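Local coordinates for protein KLLA0C04147p (PDB 5H2D) that binds ergosterol in the pocket of its oxysterol-binding-protein-related domain and, as a member of the OSBP family, probably transfers sterols between membranes, at residues A[336-340]-A[354-360]; A[279-283]-A[309-313]. Numbering follows the deposited sequence.

Contact 1. Residues A[336-340]-A[354-360]; sequences TLNAP and RLRPDQR
Residues 336-340 continue from helix 332-337, with N338 (phi/psi -92/27) to P340 as loop facing the 3-10 turn at R354-L355; the closest CA pair is N338 and R354, 5.2 Å. R356, at the N-cap position, starts helix 357-363, and R360 N bonds R356 O at 3.0 Å. The main polar link is the R360 guanidinium (chi1 t, chi2 p, chi3 p), whose NH2 (2.9 Å) and NH1 (3.2 Å) both donate to N338 O; NH2 also bonds R354 O at 2.9 Å, so one arginine ties both backbones, and NH1 salt-bridges E363. N338 ND2 lies over one face of this guanidinium, P340 CD over the other, 3.7 Å from R360 NH2. The contact joins the loop after helix 332-337 to the 3-10 turn and the start of helix 357-363 in the sterol-binding domain, beside strand 128-133, on which L337 and R354 pack. Water 1 links T336 O to R354 NH2, 2.9 Å each; water 2 links N338 ND2 (2.9 Å) to R356 O (3.1 Å). The m, t, t chain of R354 runs along the loop, CD 3.1 Å from A339 O, and makes a salt bridge with D352. N338 (chi1 t) and Q359 both hydrogen-bond Q74.

Contact 2. Residues A[279-283]-A[309-313]; sequences AKKVL and KYDGT
The edge of the large antiparallel sheet, where strand 276-281 pairs with 314-319, brings the end of the first strand against the loop that leads into the second. The nearest CA atoms are those of K281 and G312, 4.5 Å apart, with a CA-H...O contact from G312 CA to K281 O at 3.5 Å. Water 3 bridges the backbones: it accepts from K281 N (2.8 Å) and weakly from G312 N (2.9 Å), and donates to K309 O and T313 O (2.7 Å each). K280, chi1 p, reaches across so that NZ bonds G312 O at 2.5 Å. An Asx turn shapes the loop: D311 OD1 accepts from T313 N (3.0 Å) and T313 OG1 (2.7 Å). G312 has positive phi (94/-4), where a CB would also crowd L283 CD1. L283 CD2 packs on Y310 O at 3.8 Å. K281 (chi1 t, chi2 p) sets CD 3.7 Å from Y310 CD2; beyond, both side chains meet W267, K281 by cation-pi and Y310 edge-to-face, while K281 NZ pairs with E266.

Contacts 1 and 2 lie on opposite sides of the chain's centre, their own centres 45 Å apart and their nearest atoms about 27 Å apart, so neither touches the other. In the chain they follow in series: the 309-313 loop of contact 2 leads into strand 314-319, and helix 332-337 then brings the chain to contact 1. Contact 1, buried and with its centre 17 Å from the chain's centre, is the nearer to the ligand: the side chain of L337 is about 10 Å from the bound ergosterol. Contact 2 is a surface contact 30 Å from the chain's centre, at the edge of the sheet, where strand 276-281 meets the loop into strand 314-319.

Contact 1. Residues A[336-340]-A[354-360]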
loop_
_atom_site.group_PDB
_atom_site.type_symbol
_atom_site.label_atom_id
_atom_site.label_comp_id
_atom_site.label_asym_id
_atom_site.label_seq_id
_atom_site.Cartn_x
_atom_site.Cartn_y
_atom_site.Cartn_z
ATOM N N THR A 336 -9.884 -7.437 -6.340
ATOM C CA THR A 336 -9.020 -8.459 -6.932
ATOM C C THR A 336 -8.085 -9.124 -5.923
ATOM O O THR A 336 -7.542 -10.196 -6.218
ATOM C CB THR A 336 -8.155 -7.893 -8.071
ATOM O OG1 THR A 336 -7.099 -7.069 -7.541
ATOM C CG2 THR A 336 -8.994 -7.112 -9.080
ATOM N N LEU A 337 -7.885 -8.530 -4.743
ATOM C CA LEU A 337 -6.728 -8.890 -3.934
ATOM C C LEU A 337 -6.941 -10.180 -3.153
ATOM O O LEU A 337 -6.050 -11.037 -3.112
ATOM C CB LEU A 337 -6.396 -7.752 -2.969
ATOM C CG LEU A 337 -5.894 -6.477 -3.645
ATOM C CD1 LEU A 337 -5.745 -5.344 -2.630
ATOM C CD2 LEU A 337 -4.583 -6.713 -4.366
ATOM N N ASN A 338 -8.088 -10.318 -2.488
ATOM C CA ASN A 338 -8.361 -11.502 -1.680
ATOM C C ASN A 338 -9.081 -12.593 -2.461
ATOM O O ASN A 338 -9.797 -13.403 -1.860
ATOM C CB ASN A 338 -9.169 -11.131 -0.435
ATOM C CG ASN A 338 -8.993 -12.146 0.681
ATOM O OD1 ASN A 338 -7.889 -12.622 0.913
ATOM N ND2 ASN A 338 -10.093 -12.511 1.352
ATOM N N ALA A 339 -8.899 -12.643 -3.774
ATOM C CA ALA A 339 -9.611 -13.615 -4.608
ATOM C C ALA A 339 -8.957 -14.986 -4.508
ATOM O O ALA A 339 -7.765 -15.113 -4.806
ATOM C CB ALA A 339 -9.615 -13.156 -6.058
ATOM N N PRO A 340 -9.696 -16.037 -4.118
ATOM C CA PRO A 340 -9.134 -17.403 -4.080
ATOM C C PRO A 340 -9.173 -18.037 -5.465
ATOM O O PRO A 340 -9.904 -19.005 -5.729
ATOM C CB PRO A 340 -10.054 -18.105 -3.078
ATOM C CG PRO A 340 -11.387 -17.467 -3.328
ATOM C CD PRO A 340 -11.090 -16.001 -3.640
ATOM N N ARG A 354 -5.229 -15.176 1.320
ATOM C CA ARG A 354 -6.410 -15.744 0.664
ATOM C C ARG A 354 -6.923 -16.979 1.396
ATOM O O ARG A 354 -8.112 -17.304 1.303
ATOM C CB ARG A 354 -6.098 -16.098 -0.786
ATOM C CG ARG A 354 -5.870 -14.893 -1.663
ATOM C CD ARG A 354 -5.312 -15.354 -2.986
ATOM N NE ARG A 354 -4.912 -14.253 -3.852
ATOM C CZ ARG A 354 -3.704 -13.714 -3.839
ATOM N NH1 ARG A 354 -2.796 -14.158 -2.985
ATOM N NH2 ARG A 354 -3.398 -12.746 -4.686
ATOM N N LEU A 355 -6.055 -17.667 2.128
ATOM C CA LEU A 355 -6.441 -18.870 2.855
ATOM C C LEU A 355 -6.873 -18.584 4.278
ATOM O O LEU A 355 -7.225 -19.526 5.005
ATOM C CB LEU A 355 -5.281 -19.870 2.877
ATOM C CG LEU A 355 -4.746 -20.216 1.495
ATOM C CD1 LEU A 355 -3.532 -21.134 1.568
ATOM C CD2 LEU A 355 -5.852 -20.840 0.652
ATOM N N ARG A 356 -6.843 -17.325 4.700
ATOM C CA ARG A 356 -7.179 -16.995 6.081
ATOM C C ARG A 356 -8.676 -17.169 6.320
ATOM O O ARG A 356 -9.481 -16.499 5.665
ATOM C CB ARG A 356 -6.722 -15.575 6.414
ATOM C CG ARG A 356 -6.907 -15.306 7.869
ATOM C CD ARG A 356 -6.419 -13.949 8.323
ATOM N NE ARG A 356 -6.887 -13.777 9.689
ATOM C CZ ARG A 356 -6.380 -12.928 10.573
ATOM N NH1 ARG A 356 -5.344 -12.155 10.260
ATOM N NH2 ARG A 356 -6.917 -12.870 11.787
ATOM N N PRO A 357 -9.094 -18.054 7.237
ATOM C CA PRO A 357 -10.495 -18.500 7.257
ATOM C C PRO A 357 -11.471 -17.535 7.904
ATOM O O PRO A 357 -12.645 -17.511 7.506
ATOM C CB PRO A 357 -10.425 -19.823 8.041
ATOM C CG PRO A 357 -9.221 -19.707 8.898
ATOM C CD PRO A 357 -8.226 -18.913 8.059
ATOM N N ASP A 358 -11.047 -16.777 8.924
ATOM C CA ASP A 358 -11.964 -15.785 9.485
ATOM C C ASP A 358 -12.211 -14.659 8.492
ATOM O O ASP A 358 -13.354 -14.218 8.300
ATOM C CB ASP A 358 -11.459 -15.239 10.834
ATOM C CG ASP A 358 -10.000 -14.808 10.824
ATOM O OD1 ASP A 358 -9.231 -15.155 9.899
ATOM O OD2 ASP A 358 -9.615 -14.133 11.806
ATOM N N GLN A 359 -11.152 -14.197 7.835
ATOM C CA GLN A 359 -11.312 -13.162 6.825
ATOM C C GLN A 359 -12.157 -13.656 5.652
ATOM O O GLN A 359 -12.961 -12.896 5.103
ATOM C CB GLN A 359 -9.936 -12.692 6.357
ATOM C CG GLN A 359 -10.004 -11.531 5.398
ATOM C CD GLN A 359 -8.636 -11.032 5.024
ATOM O OE1 GLN A 359 -7.714 -11.027 5.839
ATOM N NE2 GLN A 359 -8.493 -10.608 3.776
ATOM N N ARG A 360 -11.985 -14.918 5.245
ATOM C CA ARG A 360 -12.803 -15.465 4.162
ATOM C C ARG A 360 -14.275 -15.503 4.552
ATOM O O ARG A 360 -15.149 -15.132 3.758
ATOM C CB ARG A 360 -12.322 -16.866 3.787
ATOM C CG ARG A 360 -13.212 -17.590 2.761
ATOM C CD ARG A 360 -13.169 -16.926 1.382
ATOM N NE ARG A 360 -11.787 -16.758 0.954
ATOM C CZ ARG A 360 -11.356 -15.757 0.194
ATOM N NH1 ARG A 360 -12.205 -14.845 -0.254
ATOM N NH2 ARG A 360 -10.068 -15.666 -0.101
HETATM O O HOH W 1 -5.614 -12.296 -6.429
HETATM O O HOH W 2 -9.216 -14.519 3.311
#

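Contact 2. Residues A[279-283]-A[309-313]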
loop_
_atom_site.group_PDB
_atom_site.type_symbol
_atom_site.label_atom_id
_atom_site.label_comp_id
_atom_site.label_asym_id
_atom_site.label_seq_id
_atom_site.Cartn_x
_atom_site.Cartn_y
_atom_site.Cartn_z
ATOM N N ALA A 279 -0.668 19.008 -13.371
ATOM C CA ALA A 279 0.657 19.553 -13.118
ATOM C C ALA A 279 0.994 20.562 -14.204
ATOM O O ALA A 279 0.324 20.642 -15.235
ATOM C CB ALA A 279 1.726 18.454 -13.069
ATOM N N LYS A 280 2.060 21.316 -13.967
ATOM C CA LYS A 280 2.564 22.238 -14.974
ATOM C C LYS A 280 4.054 22.450 -14.768
ATOM O O LYS A 280 4.573 22.331 -13.653
ATOM C CB LYS A 280 1.826 23.580 -14.921
ATOM C CG LYS A 280 2.214 24.449 -13.753
ATOM C CD LYS A 280 1.020 25.264 -13.271
ATOM C CE LYS A 280 0.242 25.826 -14.438
ATOM N NZ LYS A 280 1.129 26.623 -15.339
ATOM N N LYS A 281 4.742 22.745 -15.867
ATOM C CA LYS A 281 6.138 23.131 -15.789
ATOM C C LYS A 281 6.247 24.534 -15.216
ATOM O O LYS A 281 5.494 25.437 -15.594
ATOM C CB LYS A 281 6.786 23.085 -17.175
ATOM C CG LYS A 281 8.301 23.310 -17.167
ATOM C CD LYS A 281 9.042 22.005 -16.863
ATOM C CE LYS A 281 10.553 22.206 -16.689
ATOM N NZ LYS A 281 10.893 23.198 -15.635
ATOM N N VAL A 282 7.174 24.704 -14.290
ATOM C CA VAL A 282 7.520 26.014 -13.753
ATOM C C VAL A 282 8.676 26.559 -14.578
ATOM O O VAL A 282 9.688 25.875 -14.772
ATOM C CB VAL A 282 7.889 25.917 -12.265
ATOM C CG1 VAL A 282 8.386 27.257 -11.751
ATOM C CG2 VAL A 282 6.680 25.453 -11.453
ATOM N N LEU A 283 8.518 27.786 -15.078
ATOM C CA LEU A 283 9.430 28.327 -16.082
ATOM C C LEU A 283 10.562 29.147 -15.483
ATOM O O LEU A 283 11.653 29.197 -16.062
ATOM C CB LEU A 283 8.647 29.183 -17.079
ATOM C CG LEU A 283 7.391 28.484 -17.597
ATOM C CD1 LEU A 283 6.523 29.439 -18.399
ATOM C CD2 LEU A 283 7.777 27.266 -18.428
ATOM N N LYS A 309 3.921 18.556 -20.461
ATOM C CA LYS A 309 4.139 19.754 -21.257
ATOM C C LYS A 309 5.247 20.570 -20.613
ATOM O O LYS A 309 5.273 20.739 -19.391
ATOM C CB LYS A 309 2.856 20.599 -21.360
ATOM C CG LYS A 309 1.656 19.891 -21.952
ATOM C CD LYS A 309 1.872 19.518 -23.412
ATOM C CE LYS A 309 0.589 18.972 -24.023
ATOM N NZ LYS A 309 0.709 18.688 -25.486
ATOM N N TYR A 310 6.168 21.077 -21.430
ATOM C CA TYR A 310 7.268 21.884 -20.920
ATOM C C TYR A 310 7.047 23.382 -21.094
ATOM O O TYR A 310 7.882 24.174 -20.643
ATOM C CB TYR A 310 8.584 21.467 -21.591
ATOM C CG TYR A 310 9.257 20.281 -20.919
ATOM C CD1 TYR A 310 8.837 18.978 -21.178
ATOM C CD2 TYR A 310 10.301 20.470 -20.022
ATOM C CE1 TYR A 310 9.444 17.892 -20.565
ATOM C CE2 TYR A 310 10.911 19.389 -19.395
ATOM C CZ TYR A 310 10.477 18.108 -19.678
ATOM O OH TYR A 310 11.079 17.025 -19.076
ATOM N N ASP A 311 5.941 23.792 -21.705
ATOM C CA ASP A 311 5.708 25.204 -21.987
ATOM C C ASP A 311 4.963 25.927 -20.871
ATOM O O ASP A 311 4.661 27.116 -21.018
ATOM C CB ASP A 311 4.949 25.366 -23.311
ATOM C CG ASP A 311 3.601 24.662 -23.318
ATOM O OD1 ASP A 311 3.127 24.227 -22.244
ATOM O OD2 ASP A 311 3.000 24.550 -24.412
ATOM N N GLY A 312 4.657 25.245 -19.762
ATOM C CA GLY A 312 3.964 25.882 -18.663
ATOM C C GLY A 312 2.459 25.739 -18.678
ATOM O O GLY A 312 1.802 26.198 -17.735
ATOM N N THR A 313 1.886 25.128 -19.711
ATOM C CA THR A 313 0.463 24.835 -19.675
ATOM C C THR A 313 0.212 23.611 -18.794
ATOM O O THR A 313 1.107 22.803 -18.547
ATOM C CB THR A 313 -0.093 24.594 -21.080
ATOM O OG1 THR A 313 0.566 23.472 -21.676
ATOM C CG2 THR A 313 0.110 25.828 -21.961
HETATM O O HOH W 3 3.767 22.770 -18.538
#